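Local structure of WbmS, polysaccharide deacetylase involved in O-antigen biosynthesis (Bordetella bronchiseptica, 3HFT) at residues R23-I27 against R145-N149; F87-V91 against L117-S123. The protein is a putative zinc-dependent polysaccharide deacetylase that probably removes acetyl groups from sugar residues during biosynthesis of the O-antigen. All coordinates share one frame. Residue numbers count along the deposited sequence, not the author numbering.

Contact 1 of 2, residues R23-I27 against R145-N149; sequences RISDI and RYDCN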
loop_
_atom_site.group_PDB
_atom_site.type_symbol
_atom_site.label_atom_id
_atom_site.label_comp_id
_atom_site.label_asym_id
_atom_site.label_seq_id
_atom_site.Cartn_x
_atom_site.Cartn_y
_atom_site.Cartn_z
ATOM N N ARG A 23 17.199 -3.073 13.128
ATOM C CA ARG A 23 16.879 -1.832 12.458
ATOM C C ARG A 23 16.358 -2.126 11.052
ATOM O O ARG A 23 16.730 -3.124 10.442
ATOM C CB ARG A 23 18.143 -0.995 12.345
ATOM C CG ARG A 23 18.764 -0.709 13.696
ATOM C CD ARG A 23 20.122 -0.116 13.517
ATOM N NE ARG A 23 21.010 -1.050 12.864
ATOM C CZ ARG A 23 22.115 -1.562 13.383
ATOM N NH1 ARG A 23 22.537 -1.235 14.593
ATOM N NH2 ARG A 23 22.822 -2.399 12.658
ATOM N N ILE A 24 15.514 -1.256 10.515
ATOM C CA ILE A 24 15.027 -1.480 9.143
ATOM C C ILE A 24 16.196 -1.639 8.153
ATOM O O ILE A 24 16.160 -2.529 7.298
ATOM C CB ILE A 24 14.022 -0.356 8.696
ATOM C CG1 ILE A 24 12.736 -0.385 9.555
ATOM C CG2 ILE A 24 13.713 -0.425 7.185
ATOM C CD1 ILE A 24 11.748 -1.561 9.249
ATOM N N SER A 25 17.262 -0.837 8.278
ATOM C CA SER A 25 18.380 -0.956 7.331
ATOM C C SER A 25 19.201 -2.231 7.491
ATOM O O SER A 25 20.132 -2.470 6.703
ATOM C CB SER A 25 19.309 0.244 7.454
ATOM O OG SER A 25 19.693 0.419 8.800
ATOM N N ASP A 26 18.864 -3.072 8.465
ATOM C CA ASP A 26 19.535 -4.367 8.607
ATOM C C ASP A 26 18.936 -5.398 7.641
ATOM O O ASP A 26 19.519 -6.452 7.440
ATOM C CB ASP A 26 19.429 -4.898 10.040
ATOM C CG ASP A 26 20.192 -4.067 11.049
ATOM O OD1 ASP A 26 21.289 -3.579 10.743
ATOM O OD2 ASP A 26 19.708 -3.939 12.193
ATOM N N ILE A 27 17.795 -5.091 7.016
ATOM C CA ILE A 27 17.147 -6.009 6.076
ATOM C C ILE A 27 18.015 -6.137 4.827
ATOM O O ILE A 27 18.370 -5.131 4.205
ATOM C CB ILE A 27 15.751 -5.508 5.677
ATOM C CG1 ILE A 27 14.838 -5.521 6.918
ATOM C CG2 ILE A 27 15.131 -6.351 4.508
ATOM C CD1 ILE A 27 13.546 -4.708 6.801
ATOM N N ARG A 145 16.149 3.683 0.422
ATOM C CA ARG A 145 16.154 2.289 0.015
ATOM C C ARG A 145 15.042 1.488 0.615
ATOM O O ARG A 145 14.678 0.453 0.072
ATOM C CB ARG A 145 17.461 1.585 0.389
ATOM N N TYR A 146 14.517 1.885 1.764
ATOM C CA TYR A 146 13.484 1.095 2.378
ATOM C C TYR A 146 12.175 1.862 2.521
ATOM O O TYR A 146 12.110 2.838 3.282
ATOM C CB TYR A 146 13.932 0.665 3.771
ATOM C CG TYR A 146 15.167 -0.164 3.750
ATOM C CD1 TYR A 146 15.100 -1.534 3.539
ATOM C CD2 TYR A 146 16.405 0.411 3.882
ATOM C CE1 TYR A 146 16.241 -2.298 3.503
ATOM C CE2 TYR A 146 17.553 -0.353 3.850
ATOM C CZ TYR A 146 17.459 -1.703 3.664
ATOM O OH TYR A 146 18.581 -2.469 3.623
ATOM N N ASP A 147 11.134 1.393 1.841
ATOM C CA ASP A 147 9.805 1.957 1.998
ATOM C C ASP A 147 9.007 1.160 3.050
ATOM O O ASP A 147 8.917 -0.064 2.964
ATOM C CB ASP A 147 9.060 1.983 0.662
ATOM C CG ASP A 147 7.616 2.388 0.830
ATOM O OD1 ASP A 147 6.787 1.477 1.120
ATOM O OD2 ASP A 147 7.336 3.604 0.681
ATOM N N CYS A 148 8.460 1.855 4.046
ATOM C CA CYS A 148 7.760 1.241 5.163
ATOM C C CYS A 148 6.295 1.652 5.204
ATOM O O CYS A 148 5.712 1.738 6.266
ATOM C CB CYS A 148 8.444 1.615 6.480
ATOM S SG CYS A 148 10.150 0.970 6.509
ATOM N N ASN A 149 5.694 1.832 4.028
ATOM C CA ASN A 149 4.321 2.371 3.903
ATOM C C ASN A 149 3.157 1.373 3.765
ATOM O O ASN A 149 2.008 1.773 3.814
ATOM C CB ASN A 149 4.288 3.319 2.701
ATOM C CG ASN A 149 4.849 4.692 3.049
ATOM O OD1 ASN A 149 4.428 5.276 4.020
ATOM N ND2 ASN A 149 5.750 5.211 2.239
#

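Contact 2 of 2, residues F87-V91 against L117-S123; sequences FELGV and LAPGCVS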
loop_
_atom_site.group_PDB
_atom_site.type_symbol
_atom_site.label_atom_id
_atom_site.label_comp_id
_atom_site.label_asym_id
_atom_site.label_seq_id
_atom_site.Cartn_x
_atom_site.Cartn_y
_atom_site.Cartn_z
ATOM N N PHE A 87 20.289 2.635 16.982
ATOM C CA PHE A 87 19.141 3.353 16.455
ATOM C C PHE A 87 19.369 3.856 15.045
ATOM O O PHE A 87 20.400 4.413 14.745
ATOM C CB PHE A 87 18.799 4.556 17.334
ATOM C CG PHE A 87 18.248 4.200 18.704
ATOM C CD1 PHE A 87 17.870 2.908 19.033
ATOM C CD2 PHE A 87 18.020 5.199 19.628
ATOM C CE1 PHE A 87 17.345 2.622 20.278
ATOM C CE2 PHE A 87 17.485 4.911 20.870
ATOM C CZ PHE A 87 17.144 3.627 21.188
ATOM N N GLU A 88 18.371 3.706 14.199
ATOM C CA GLU A 88 18.428 4.244 12.853
ATOM C C GLU A 88 17.451 5.421 12.786
ATOM O O GLU A 88 16.343 5.349 13.317
ATOM C CB GLU A 88 18.036 3.182 11.842
ATOM C CG GLU A 88 17.814 3.727 10.441
ATOM C CD GLU A 88 17.430 2.649 9.438
ATOM O OE1 GLU A 88 17.453 1.453 9.805
ATOM O OE2 GLU A 88 17.075 3.033 8.295
ATOM N N LEU A 89 17.877 6.507 12.156
ATOM C CA LEU A 89 17.020 7.664 11.952
ATOM C C LEU A 89 16.557 7.636 10.491
ATOM O O LEU A 89 17.378 7.552 9.570
ATOM C CB LEU A 89 17.774 8.960 12.236
ATOM C CG LEU A 89 16.979 10.279 12.126
ATOM C CD1 LEU A 89 15.807 10.335 13.122
ATOM C CD2 LEU A 89 17.890 11.523 12.271
ATOM N N GLY A 90 15.243 7.687 10.303
ATOM C CA GLY A 90 14.640 7.807 8.991
ATOM C C GLY A 90 13.740 9.035 8.982
ATOM O O GLY A 90 13.752 9.846 9.935
ATOM N N VAL A 91 12.972 9.191 7.907
ATOM C CA VAL A 91 12.100 10.368 7.732
ATOM C C VAL A 91 10.627 10.017 7.661
ATOM O O VAL A 91 10.256 8.921 7.219
ATOM C CB VAL A 91 12.550 11.212 6.475
ATOM C CG1 VAL A 91 13.860 11.901 6.776
ATOM C CG2 VAL A 91 12.646 10.329 5.212
ATOM N N LEU A 117 16.290 16.775 7.533
ATOM C CA LEU A 117 16.351 16.314 8.914
ATOM C C LEU A 117 17.282 15.106 9.128
ATOM O O LEU A 117 17.730 14.858 10.241
ATOM C CB LEU A 117 14.961 15.913 9.389
ATOM C CG LEU A 117 13.820 16.921 9.388
ATOM C CD1 LEU A 117 12.510 16.193 9.768
ATOM C CD2 LEU A 117 14.128 18.050 10.337
ATOM N N ALA A 118 17.561 14.343 8.085
ATOM C CA ALA A 118 18.416 13.162 8.223
ATOM C C ALA A 118 19.156 12.909 6.927
ATOM O O ALA A 118 18.850 11.954 6.221
ATOM C CB ALA A 118 17.567 11.925 8.606
ATOM N N PRO A 119 20.125 13.770 6.584
ATOM C CA PRO A 119 20.779 13.547 5.296
ATOM C C PRO A 119 21.422 12.175 5.219
ATOM O O PRO A 119 21.995 11.692 6.196
ATOM C CB PRO A 119 21.839 14.660 5.223
ATOM C CG PRO A 119 21.962 15.190 6.581
ATOM C CD PRO A 119 20.660 14.946 7.282
ATOM N N GLY A 120 21.291 11.546 4.065
ATOM C CA GLY A 120 21.847 10.223 3.841
ATOM C C GLY A 120 21.017 9.073 4.386
ATOM O O GLY A 120 21.394 7.920 4.237
ATOM N N CYS A 121 19.890 9.354 5.022
ATOM C CA CYS A 121 19.089 8.271 5.538
ATOM C C CYS A 121 18.600 7.397 4.389
ATOM O O CYS A 121 18.666 7.784 3.204
ATOM C CB CYS A 121 17.943 8.797 6.379
ATOM S SG CYS A 121 16.646 9.600 5.449
ATOM N N VAL A 122 18.155 6.196 4.752
ATOM C CA VAL A 122 17.737 5.178 3.792
ATOM C C VAL A 122 16.323 4.671 3.991
ATOM O O VAL A 122 15.789 3.985 3.128
ATOM C CB VAL A 122 18.710 3.958 3.808
ATOM C CG1 VAL A 122 20.139 4.415 3.363
ATOM C CG2 VAL A 122 18.741 3.285 5.175
ATOM N N SER A 123 15.697 5.002 5.109
ATOM C CA SER A 123 14.368 4.472 5.415
ATOM C C SER A 123 13.311 5.562 5.543
ATOM O O SER A 123 13.566 6.626 6.101
ATOM C CB SER A 123 14.396 3.588 6.674
ATOM O OG SER A 123 15.261 2.470 6.509
HETATM O O HOH W 1 17.325 5.686 7.548
#

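Contact 1 of 2, residues R23-I27 against R145-N149
One tyrosine takes part in all but one of the residue contacts here: the side chain of Tyr146 reaches from a short strand across to the 3-10 turn of 24-26 and ends on a main-chain carbonyl. Its OH donates to Ile27 O at 2.7 Å, close to the plane of the ring, while Ile24 O and Ser25 N lie over one ring face. The aromatic is thus laid along the turn, with Ile27 CB 3.9 Å from Tyr146 CE1. Nearer the strand, Ile24 CG2 packs 3.6 Å from Tyr146 CB and 3.9 Å from Cys148 SG; Tyr146 and Cys148, two positions apart, both point their CA-to-CB bonds toward the turn, whereas Asp147 between them points away and forms an Asx turn with Asn149 N (OD1 to N, 3.1 Å). The turn is braced from within, since Asp26 OD2 accepts from Arg23 N at 2.8 Å and Asp26 OD1 forms a salt bridge with Arg23 NH2 at 2.7 Å. Beyond Ile24 lie Phe40 and Thr42 of the parallel sheet. The principle illustrated is that packing can be given direction by one polar group: the hydroxyl satisfies the carbonyl of Ile27 while the ring lies on the turn's backbone and its edge and CB meet isoleucine side chains.

Contact 2 of 2, residues F87-V91 against L117-S123
Strand 87-91 meets segment 117-123 through two direct hydrogen bonds and one shared water, an example of how an edge strand can pair with a neighbour at one end only and use a water where the chains diverge. Val91 N donates to Ser123 O at 3.2 Å, and Val91 has a further backbone hydrogen bond with Arg125. Two residues earlier on the strand, Leu89 O instead accepts from water 1 at 2.8 Å, and the water in turn accepts from Val122 N at 3.0 Å, so it bridges two main chains that do not pair directly there. The same water donates to Glu88 OE2 at 2.8 Å, and this oxygen also accepts from Ser123 OG at 2.6 Å. The other carboxylate oxygen, Glu88 OE1, is hydrogen-bonded to Ser25 OG, so both oxygens of this buried acid have partners. Gly90 allows the close approach, its CA 3.3 Å from Ser123 O, where a CB would clash. Apolar contacts flank the polar ones: Leu89 CD2 lies 3.7 Å from Ala118 CB, and Val91 CG1 lies 3.8 Å from Cys121 SG. Ala118 to Cys121 form a type II beta turn closed by Cys121 N to Ala118 O at 3.0 Å, with Gly120 taking the positive phi. On its other edge strand 87-91 pairs with strand 67-71; Leu89 also packs on helix 77-83, and Val91 and Cys121 on helix 107-115.

Overall arrangement
The two contacts lie with centres about 10 Å apart, and contact 2 is nested along the chain within the loop closed by contact 1. Segment 87-91 is an outermost strand of the five-stranded parallel sheet, whereas 146-147 lies beside 123-124 in the small mixed sheet, so together the contacts join the two sheets and bring 23-27 against both. Besides the Ser25-Glu88 bond, Arg145 N lies 2.7 Å from Val122 O, a probable hydrogen bond, and Ile24 packs on Ser123. Zinc, bound by Asp46, His92 and His127, lies about 11 Å from the side chains of both Cys148 and Val91; His92 and His127 closely follow strands 87-91 and 123-124, consistent with a framework around the probable active site.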